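Local coordinates for protein LYND (Lyngbya aestuarii, PDB 4V1T) that probably catalyses the ATP-dependent cyclodehydration of cysteines in cyanobactin precursor peptides to thiazolines, as in related YcaO heterocyclases, at residues P5-Q10 and Y70-L75; L99-P104 and V281-L286; L253-Q258 and I291-S296. All blocks are in the same frame, centred on the assembly; numbering follows the deposited sequence.

The three contacts run in steps through the N-terminal half of the chain. Interaction 1 lies in the winged-helix region, interaction 2 joins the loop between helices 90-98 and 103-109 to the loop ahead of strand 289-294, and interaction 3 packs helix 250-275 on that strand. Centres of interactions 1 and 2 are about 20 Å apart, those of 2 and 3 about 23 Å, and those of 1 and 3 about 40 Å. Packing links neighbours: Q8 NE2 lies 4.3 Å from P103 CG, and L286 CD2 3.7 Å from I291 CG1. Interactions 2 and 3 both touch the second subunit. ADP binds residues between 344 and 640, later in the chain than every segment described here.

Interaction 1 (P5-Q10 and Y70-L75); sequences PLLQIQ and YVLERL
L7 and L72 meet methyl to methyl, CD1 of L7 lying 3.6 Å from CD1 of L72, while the two side chains run at a slant to one another. In both leucines the bond from CA to CB heads toward the other segment, and the CD1 branches then bridge backbones that stay well apart, with 9.3 Å between L7 CA and L72 CA. L7 carries CG beside its backbone N and opposite its carbonyl carbon (chi1 -61°), and its extended second torsion carries CD1 forward to the helix. L72 has nearly the same torsions and returns the approach from the helix surface. Three residues further along the helix, L75 crosses I9 at roughly a right angle. Here the direction of the I9 side chain at its root is less favourable, and it is the outermost carbon that closes the distance: CD1 of I9 comes to 4.1 Å from CD1 of L75, a looser touch than that of the leucine pair. The whole interface is small, with 118 Å² buried, and purely apolar; L72 and L75, three residues apart on the helix, meet L7 and I9, two apart on the strand. L52 of helix 52-58 touches both L7 and L72, and L81 of strand 81-83 touches both L72 and L75, filling in around the two pairs. Strand 6-9 runs between strands 50-51 and 81-83 in the small antiparallel sheet of the winged-helix region, and helix 65-78 packs across it, with Y39 and I42 of helix 37-42 against its flank.

Interaction 2 (L99-P104 and V281-L286); sequences LGIAPP and VFFPTL
F283 meets L99 at the root of its ring and I101 at its edge, and every contact across the pair is apolar or van der Waals. L99 supplies the closer part: its CD2 methyl sits 3.7 Å from F283 CB and nearly as close to CG, while its CB approaches CD2 of the ring. The two side chains cross at about a right angle. I101 arrives near the ring plane, with CD1 4.0 Å from F283 CE2; the same methyl reaches V281 CG2 at 4.3 Å. F283 has CG between its own N and carbonyl carbon (chi1 64°), a position that swings the ring toward the other segment. Replacing the ring with an alanine is likely to open a gap beside L99 CB and I101 CD1, leaving L99 CD2 only the CB and I101 CD1 only V281 CG2 across the contact. Among polar bonds, K270 NZ bonds F283 O and T285 OG1, tying these two residues to helix 250-275. L99 also packs on S296 of the second subunit. The turn at G100, with positive phi, is a Schellman motif ending helix 90-98; L99 and I101, on either side of it, meet the loop that leads from helix 250-275 into strand 289-294.

Interaction 3 (L253-Q258 and I291-S296); sequences LQTGLQ and ITLNHS
T255 turns its methyl CG2 anti to the backbone N, leaving OG1 beside that N (chi1 -71°), and H295 holds CG opposite its carbonyl carbon (chi1 -67°); together these settings bring the methyl to the edge of the imidazole. T255 CG2 lies near the ring plane, 3.9 Å from H295 CE1, and the two side chains slide past each other in opposite directions. The same methyl is 4.2 Å from L293 CD2, so it rests against one residue of the strand and one just past its end. The imidazole is further placed by its own segment: L293 O lies 3.8 Å above one ring face, offset toward the rim. T255 OG1 turns to its own helix and bonds S251 O, so the polar half of the threonine is satisfied within the helix while the methyl does the packing. One turn apart on that helix, Q258 NE2 donates to Q254 OE1 over 3.3 Å, in the carbonyl plane. T255 and Q258 also pack on Q258 and T255 of the second subunit, and Q29 of that subunit bonds N294 OD1 and S296 OG. Helix 250-275 thus covers strand 289-294, an inner strand of the seven-stranded mixed sheet, an alpha/beta layering consistent with the E1-like fold of related cyclodehydratases.

Interaction 1 (P5-Q10 and Y70-L75)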
loop_
_atom_site.group_PDB
_atom_site.type_symbol
_atom_site.label_atom_id
_atom_site.label_comp_id
_atom_site.label_asym_id
_atom_site.label_seq_id
_atom_site.Cartn_x
_atom_site.Cartn_y
_atom_site.Cartn_z
ATOM N N PRO B 5 -13.268 45.105 15.236
ATOM C CA PRO B 5 -13.170 43.987 14.289
ATOM C C PRO B 5 -14.331 43.011 14.425
ATOM O O PRO B 5 -14.912 42.883 15.496
ATOM C CB PRO B 5 -11.855 43.311 14.679
ATOM C CG PRO B 5 -11.709 43.589 16.123
ATOM C CD PRO B 5 -12.295 44.957 16.338
ATOM N N LEU B 6 -14.661 42.327 13.340
ATOM C CA LEU B 6 -15.768 41.388 13.353
ATOM C C LEU B 6 -15.332 40.015 13.856
ATOM O O LEU B 6 -14.318 39.470 13.421
ATOM C CB LEU B 6 -16.366 41.275 11.956
ATOM C CG LEU B 6 -16.977 42.572 11.421
ATOM C CD1 LEU B 6 -17.303 42.420 9.947
ATOM C CD2 LEU B 6 -18.218 42.957 12.218
ATOM N N LEU B 7 -16.110 39.470 14.787
ATOM C CA LEU B 7 -15.854 38.149 15.342
ATOM C C LEU B 7 -16.695 37.103 14.633
ATOM O O LEU B 7 -17.829 37.360 14.243
ATOM C CB LEU B 7 -16.162 38.126 16.835
ATOM C CG LEU B 7 -15.352 39.077 17.708
ATOM C CD1 LEU B 7 -15.883 39.020 19.126
ATOM C CD2 LEU B 7 -13.873 38.717 17.669
ATOM N N GLN B 8 -16.126 35.922 14.451
ATOM C CA GLN B 8 -16.871 34.818 13.879
ATOM C C GLN B 8 -16.208 33.484 14.179
ATOM O O GLN B 8 -14.982 33.371 14.239
ATOM C CB GLN B 8 -17.030 34.984 12.363
ATOM C CG GLN B 8 -15.747 34.861 11.560
ATOM C CD GLN B 8 -15.992 34.755 10.056
ATOM O OE1 GLN B 8 -17.118 34.571 9.592
ATOM N NE2 GLN B 8 -14.921 34.864 9.289
ATOM N N ILE B 9 -17.038 32.471 14.389
ATOM C CA ILE B 9 -16.566 31.109 14.355
ATOM C C ILE B 9 -16.093 30.886 12.925
ATOM O O ILE B 9 -16.732 31.306 11.959
ATOM C CB ILE B 9 -17.653 30.095 14.727
ATOM C CG1 ILE B 9 -18.179 30.359 16.142
ATOM C CG2 ILE B 9 -17.105 28.681 14.649
ATOM C CD1 ILE B 9 -17.134 30.287 17.244
ATOM N N GLN B 10 -14.951 30.241 12.796
ATOM C CA GLN B 10 -14.312 30.121 11.496
ATOM C C GLN B 10 -15.256 29.560 10.450
ATOM O O GLN B 10 -15.932 28.570 10.701
ATOM C CB GLN B 10 -13.020 29.301 11.588
ATOM C CG GLN B 10 -13.007 28.112 12.539
ATOM C CD GLN B 10 -11.617 27.904 13.111
ATOM O OE1 GLN B 10 -10.887 28.868 13.362
ATOM N NE2 GLN B 10 -11.226 26.654 13.292
ATOM N N TYR B 70 -15.122 35.604 28.718
ATOM C CA TYR B 70 -14.598 34.290 29.069
ATOM C C TYR B 70 -14.924 33.241 28.004
ATOM O O TYR B 70 -14.106 32.370 27.713
ATOM C CB TYR B 70 -15.174 33.846 30.404
ATOM C CG TYR B 70 -14.672 32.498 30.872
ATOM C CD1 TYR B 70 -13.387 32.351 31.389
ATOM C CD2 TYR B 70 -15.485 31.371 30.803
ATOM C CE1 TYR B 70 -12.930 31.119 31.823
ATOM C CE2 TYR B 70 -15.039 30.138 31.242
ATOM C CZ TYR B 70 -13.766 30.016 31.751
ATOM O OH TYR B 70 -13.340 28.782 32.176
ATOM N N VAL B 71 -16.123 33.313 27.437
ATOM C CA VAL B 71 -16.527 32.366 26.401
ATOM C C VAL B 71 -15.651 32.514 25.156
ATOM O O VAL B 71 -15.180 31.526 24.598
ATOM C CB VAL B 71 -18.012 32.551 26.018
ATOM C CG1 VAL B 71 -18.360 31.784 24.749
ATOM C CG2 VAL B 71 -18.906 32.089 27.152
ATOM N N LEU B 72 -15.438 33.751 24.723
ATOM C CA LEU B 72 -14.644 34.008 23.526
ATOM C C LEU B 72 -13.185 33.634 23.736
ATOM O O LEU B 72 -12.538 33.161 22.804
ATOM C CB LEU B 72 -14.755 35.472 23.102
ATOM C CG LEU B 72 -16.179 35.960 22.797
ATOM C CD1 LEU B 72 -16.166 37.411 22.354
ATOM C CD2 LEU B 72 -16.881 35.086 21.763
ATOM N N GLU B 73 -12.675 33.820 24.952
ATOM C CA GLU B 73 -11.287 33.474 25.220
ATOM C C GLU B 73 -11.098 32.007 25.055
ATOM O O GLU B 73 -10.113 31.553 24.526
ATOM C CB GLU B 73 -10.857 33.860 26.626
ATOM C CG GLU B 73 -11.069 35.326 26.926
ATOM C CD GLU B 73 -9.862 36.028 27.515
ATOM O OE1 GLU B 73 -8.763 35.438 27.518
ATOM O OE2 GLU B 73 -10.014 37.182 27.972
ATOM N N ARG B 74 -12.057 31.263 25.545
ATOM C CA ARG B 74 -11.992 29.836 25.452
ATOM C C ARG B 74 -12.031 29.385 24.004
ATOM O O ARG B 74 -11.271 28.528 23.604
ATOM C CB ARG B 74 -13.161 29.219 26.192
ATOM C CG ARG B 74 -12.760 28.268 27.280
ATOM C CD ARG B 74 -13.979 27.696 27.945
ATOM N NE ARG B 74 -13.918 26.263 27.892
ATOM C CZ ARG B 74 -13.170 25.537 28.687
ATOM N NH1 ARG B 74 -12.426 26.115 29.601
ATOM N NH2 ARG B 74 -13.171 24.232 28.567
ATOM N N LEU B 75 -12.944 29.961 23.237
ATOM C CA LEU B 75 -13.090 29.605 21.830
ATOM C C LEU B 75 -11.834 29.974 21.072
ATOM O O LEU B 75 -11.356 29.227 20.255
ATOM C CB LEU B 75 -14.290 30.296 21.218
ATOM C CG LEU B 75 -15.634 29.791 21.711
ATOM C CD1 LEU B 75 -16.734 30.708 21.278
ATOM C CD2 LEU B 75 -15.896 28.393 21.212
#

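Interaction 2 (L99-P104 and V281-L286)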
loop_
_atom_site.group_PDB
_atom_site.type_symbol
_atom_site.label_atom_id
_atom_site.label_comp_id
_atom_site.label_asym_id
_atom_site.label_seq_id
_atom_site.Cartn_x
_atom_site.Cartn_y
_atom_site.Cartn_z
ATOM N N LEU B 99 -7.781 25.315 6.496
ATOM C CA LEU B 99 -6.361 24.981 6.541
ATOM C C LEU B 99 -5.712 25.484 7.828
ATOM O O LEU B 99 -4.510 25.368 8.007
ATOM C CB LEU B 99 -5.651 25.570 5.322
ATOM C CG LEU B 99 -5.958 24.856 4.003
ATOM C CD1 LEU B 99 -5.467 25.683 2.823
ATOM C CD2 LEU B 99 -5.334 23.472 3.992
ATOM N N GLY B 100 -6.523 26.053 8.711
ATOM C CA GLY B 100 -6.050 26.538 9.997
ATOM C C GLY B 100 -5.448 27.931 9.927
ATOM O O GLY B 100 -4.682 28.306 10.801
ATOM N N ILE B 101 -5.797 28.692 8.889
ATOM C CA ILE B 101 -5.272 30.042 8.698
ATOM C C ILE B 101 -6.340 31.094 8.977
ATOM O O ILE B 101 -7.455 31.010 8.457
ATOM C CB ILE B 101 -4.774 30.255 7.263
ATOM C CG1 ILE B 101 -3.774 29.162 6.851
ATOM C CG2 ILE B 101 -4.152 31.635 7.137
ATOM C CD1 ILE B 101 -2.510 29.116 7.697
ATOM N N ALA B 102 -6.027 32.053 9.848
ATOM C CA ALA B 102 -6.956 33.148 10.139
ATOM C C ALA B 102 -7.203 33.945 8.864
ATOM O O ALA B 102 -6.250 34.340 8.198
ATOM C CB ALA B 102 -6.400 34.049 11.230
ATOM N N PRO B 103 -8.473 34.176 8.505
ATOM C CA PRO B 103 -8.737 34.831 7.225
ATOM C C PRO B 103 -8.050 36.192 7.022
ATOM O O PRO B 103 -7.661 36.482 5.901
ATOM C CB PRO B 103 -10.264 34.966 7.202
ATOM C CG PRO B 103 -10.734 34.625 8.555
ATOM C CD PRO B 103 -9.713 33.746 9.162
ATOM N N PRO B 104 -7.914 37.021 8.072
ATOM C CA PRO B 104 -7.172 38.262 7.821
ATOM C C PRO B 104 -5.693 38.028 7.502
ATOM O O PRO B 104 -5.097 38.808 6.768
ATOM C CB PRO B 104 -7.328 39.040 9.133
ATOM C CG PRO B 104 -7.671 38.029 10.143
ATOM C CD PRO B 104 -8.483 37.002 9.431
ATOM N N VAL B 281 2.569 26.369 10.638
ATOM C CA VAL B 281 1.708 25.927 9.543
ATOM C C VAL B 281 2.015 24.469 9.207
ATOM O O VAL B 281 3.174 24.081 9.131
ATOM C CB VAL B 281 1.898 26.796 8.292
ATOM C CG1 VAL B 281 3.303 26.630 7.753
ATOM C CG2 VAL B 281 0.875 26.433 7.218
ATOM N N PHE B 282 0.970 23.674 9.003
ATOM C CA PHE B 282 1.120 22.230 8.873
ATOM C C PHE B 282 0.848 21.707 7.470
ATOM O O PHE B 282 1.547 20.812 6.991
ATOM C CB PHE B 282 0.182 21.527 9.854
ATOM C CG PHE B 282 0.503 21.799 11.298
ATOM C CD1 PHE B 282 1.502 21.086 11.947
ATOM C CD2 PHE B 282 -0.182 22.780 12.002
ATOM C CE1 PHE B 282 1.804 21.337 13.278
ATOM C CE2 PHE B 282 0.115 23.036 13.333
ATOM C CZ PHE B 282 1.111 22.315 13.972
ATOM N N PHE B 283 -0.162 22.266 6.812
ATOM C CA PHE B 283 -0.723 21.646 5.628
ATOM C C PHE B 283 0.324 21.472 4.520
ATOM O O PHE B 283 1.221 22.305 4.370
ATOM C CB PHE B 283 -1.930 22.455 5.122
ATOM C CG PHE B 283 -1.598 23.857 4.655
ATOM C CD1 PHE B 283 -1.120 24.090 3.373
ATOM C CD2 PHE B 283 -1.805 24.943 5.484
ATOM C CE1 PHE B 283 -0.834 25.370 2.940
ATOM C CE2 PHE B 283 -1.519 26.230 5.059
ATOM C CZ PHE B 283 -1.025 26.446 3.786
ATOM N N PRO B 284 0.203 20.392 3.738
ATOM C CA PRO B 284 1.207 20.127 2.703
ATOM C C PRO B 284 1.170 21.114 1.544
ATOM O O PRO B 284 0.106 21.582 1.154
ATOM C CB PRO B 284 0.853 18.710 2.231
ATOM C CG PRO B 284 -0.590 18.568 2.525
ATOM C CD PRO B 284 -0.841 19.351 3.780
ATOM N N THR B 285 2.349 21.427 1.015
ATOM C CA THR B 285 2.490 22.223 -0.190
ATOM C C THR B 285 3.467 21.495 -1.120
ATOM O O THR B 285 3.950 20.418 -0.792
ATOM C CB THR B 285 2.970 23.648 0.127
ATOM O OG1 THR B 285 4.030 23.595 1.081
ATOM C CG2 THR B 285 1.849 24.470 0.706
ATOM N N LEU B 286 3.761 22.077 -2.273
ATOM C CA LEU B 286 4.552 21.386 -3.296
ATOM C C LEU B 286 6.066 21.463 -3.081
ATOM O O LEU B 286 6.838 21.086 -3.958
ATOM C CB LEU B 286 4.205 21.952 -4.663
ATOM C CG LEU B 286 2.757 21.765 -5.113
ATOM C CD1 LEU B 286 2.529 22.499 -6.425
ATOM C CD2 LEU B 286 2.429 20.296 -5.269
#

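Interaction 3 (L253-Q258 and I291-S296)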
loop_
_atom_site.group_PDB
_atom_site.type_symbol
_atom_site.label_atom_id
_atom_site.label_comp_id
_atom_site.label_asym_id
_atom_site.label_seq_id
_atom_site.Cartn_x
_atom_site.Cartn_y
_atom_site.Cartn_z
ATOM N N LEU B 253 -5.664 21.452 -20.033
ATOM C CA LEU B 253 -4.803 22.617 -19.825
ATOM C C LEU B 253 -5.320 23.446 -18.653
ATOM O O LEU B 253 -4.582 23.753 -17.725
ATOM C CB LEU B 253 -4.740 23.478 -21.084
ATOM C CG LEU B 253 -3.950 24.788 -20.967
ATOM C CD1 LEU B 253 -2.497 24.514 -20.612
ATOM C CD2 LEU B 253 -4.043 25.594 -22.262
ATOM N N GLN B 254 -6.590 23.809 -18.716
ATOM C CA GLN B 254 -7.212 24.631 -17.688
ATOM C C GLN B 254 -7.258 23.908 -16.340
ATOM O O GLN B 254 -7.113 24.534 -15.301
ATOM C CB GLN B 254 -8.624 25.047 -18.121
ATOM C CG GLN B 254 -8.675 26.311 -18.960
ATOM C CD GLN B 254 -8.379 27.568 -18.154
ATOM O OE1 GLN B 254 -8.823 27.705 -17.005
ATOM N NE2 GLN B 254 -7.628 28.487 -18.743
ATOM N N THR B 255 -7.435 22.593 -16.366
ATOM C CA THR B 255 -7.379 21.792 -15.147
ATOM C C THR B 255 -6.020 21.944 -14.476
ATOM O O THR B 255 -5.929 22.063 -13.260
ATOM C CB THR B 255 -7.627 20.297 -15.433
ATOM O OG1 THR B 255 -9.001 20.092 -15.778
ATOM C CG2 THR B 255 -7.297 19.445 -14.212
ATOM N N GLY B 256 -4.965 21.937 -15.278
ATOM C CA GLY B 256 -3.618 22.065 -14.772
ATOM C C GLY B 256 -3.287 23.457 -14.245
ATOM O O GLY B 256 -2.600 23.597 -13.228
ATOM N N LEU B 257 -3.765 24.486 -14.934
ATOM C CA LEU B 257 -3.451 25.860 -14.551
ATOM C C LEU B 257 -4.226 26.306 -13.301
ATOM O O LEU B 257 -3.706 27.042 -12.464
ATOM C CB LEU B 257 -3.748 26.795 -15.716
ATOM C CG LEU B 257 -2.898 26.575 -16.975
ATOM C CD1 LEU B 257 -3.376 27.474 -18.105
ATOM C CD2 LEU B 257 -1.422 26.793 -16.705
ATOM N N GLN B 258 -5.470 25.860 -13.182
ATOM C CA GLN B 258 -6.298 26.199 -12.028
ATOM C C GLN B 258 -5.784 25.453 -10.798
ATOM O O GLN B 258 -5.700 26.001 -9.702
ATOM C CB GLN B 258 -7.767 25.857 -12.302
ATOM C CG GLN B 258 -8.410 26.679 -13.419
ATOM C CD GLN B 258 -8.652 28.122 -13.034
ATOM O OE1 GLN B 258 -8.387 28.535 -11.903
ATOM N NE2 GLN B 258 -9.158 28.899 -13.975
ATOM N N ILE B 291 3.742 16.429 -8.273
ATOM C CA ILE B 291 2.465 15.763 -8.480
ATOM C C ILE B 291 2.271 15.509 -9.960
ATOM O O ILE B 291 2.391 16.428 -10.762
ATOM C CB ILE B 291 1.294 16.632 -7.997
ATOM C CG1 ILE B 291 1.455 16.935 -6.512
ATOM C CG2 ILE B 291 -0.048 15.968 -8.306
ATOM C CD1 ILE B 291 1.298 15.739 -5.601
ATOM N N THR B 292 1.965 14.268 -10.307
ATOM C CA THR B 292 1.621 13.925 -11.681
ATOM C C THR B 292 0.157 13.526 -11.722
ATOM O O THR B 292 -0.278 12.663 -10.965
ATOM C CB THR B 292 2.494 12.789 -12.258
ATOM O OG1 THR B 292 2.396 11.625 -11.425
ATOM C CG2 THR B 292 3.938 13.229 -12.337
ATOM N N LEU B 293 -0.599 14.184 -12.593
ATOM C CA LEU B 293 -1.990 13.846 -12.835
ATOM C C LEU B 293 -2.143 13.388 -14.280
ATOM O O LEU B 293 -2.169 14.201 -15.206
ATOM C CB LEU B 293 -2.901 15.039 -12.558
ATOM C CG LEU B 293 -4.385 14.864 -12.899
ATOM C CD1 LEU B 293 -5.008 13.751 -12.083
ATOM C CD2 LEU B 293 -5.145 16.168 -12.695
ATOM N N ASN B 294 -2.233 12.076 -14.461
ATOM C CA ASN B 294 -2.459 11.499 -15.775
ATOM C C ASN B 294 -3.903 11.728 -16.187
ATOM O O ASN B 294 -4.824 11.288 -15.499
ATOM C CB ASN B 294 -2.124 10.009 -15.759
ATOM C CG ASN B 294 -1.955 9.437 -17.151
ATOM O OD1 ASN B 294 -2.707 9.759 -18.069
ATOM N ND2 ASN B 294 -0.961 8.594 -17.316
ATOM N N HIS B 295 -4.095 12.448 -17.287
ATOM C CA HIS B 295 -5.426 12.815 -17.753
ATOM C C HIS B 295 -6.088 11.697 -18.577
ATOM O O HIS B 295 -7.303 11.504 -18.491
ATOM C CB HIS B 295 -5.354 14.084 -18.607
ATOM C CG HIS B 295 -4.958 15.313 -17.852
ATOM N ND1 HIS B 295 -5.736 15.853 -16.850
ATOM C CD2 HIS B 295 -3.880 16.128 -17.973
ATOM C CE1 HIS B 295 -5.149 16.939 -16.378
ATOM N NE2 HIS B 295 -4.020 17.125 -17.038
ATOM N N SER B 296 -5.288 10.970 -19.357
ATOM C CA SER B 296 -5.802 9.957 -20.289
ATOM C C SER B 296 -6.365 8.755 -19.505
ATOM O O SER B 296 -7.570 8.472 -19.556
ATOM C CB SER B 296 -4.703 9.535 -21.289
ATOM O OG SER B 296 -3.568 9.031 -20.612
#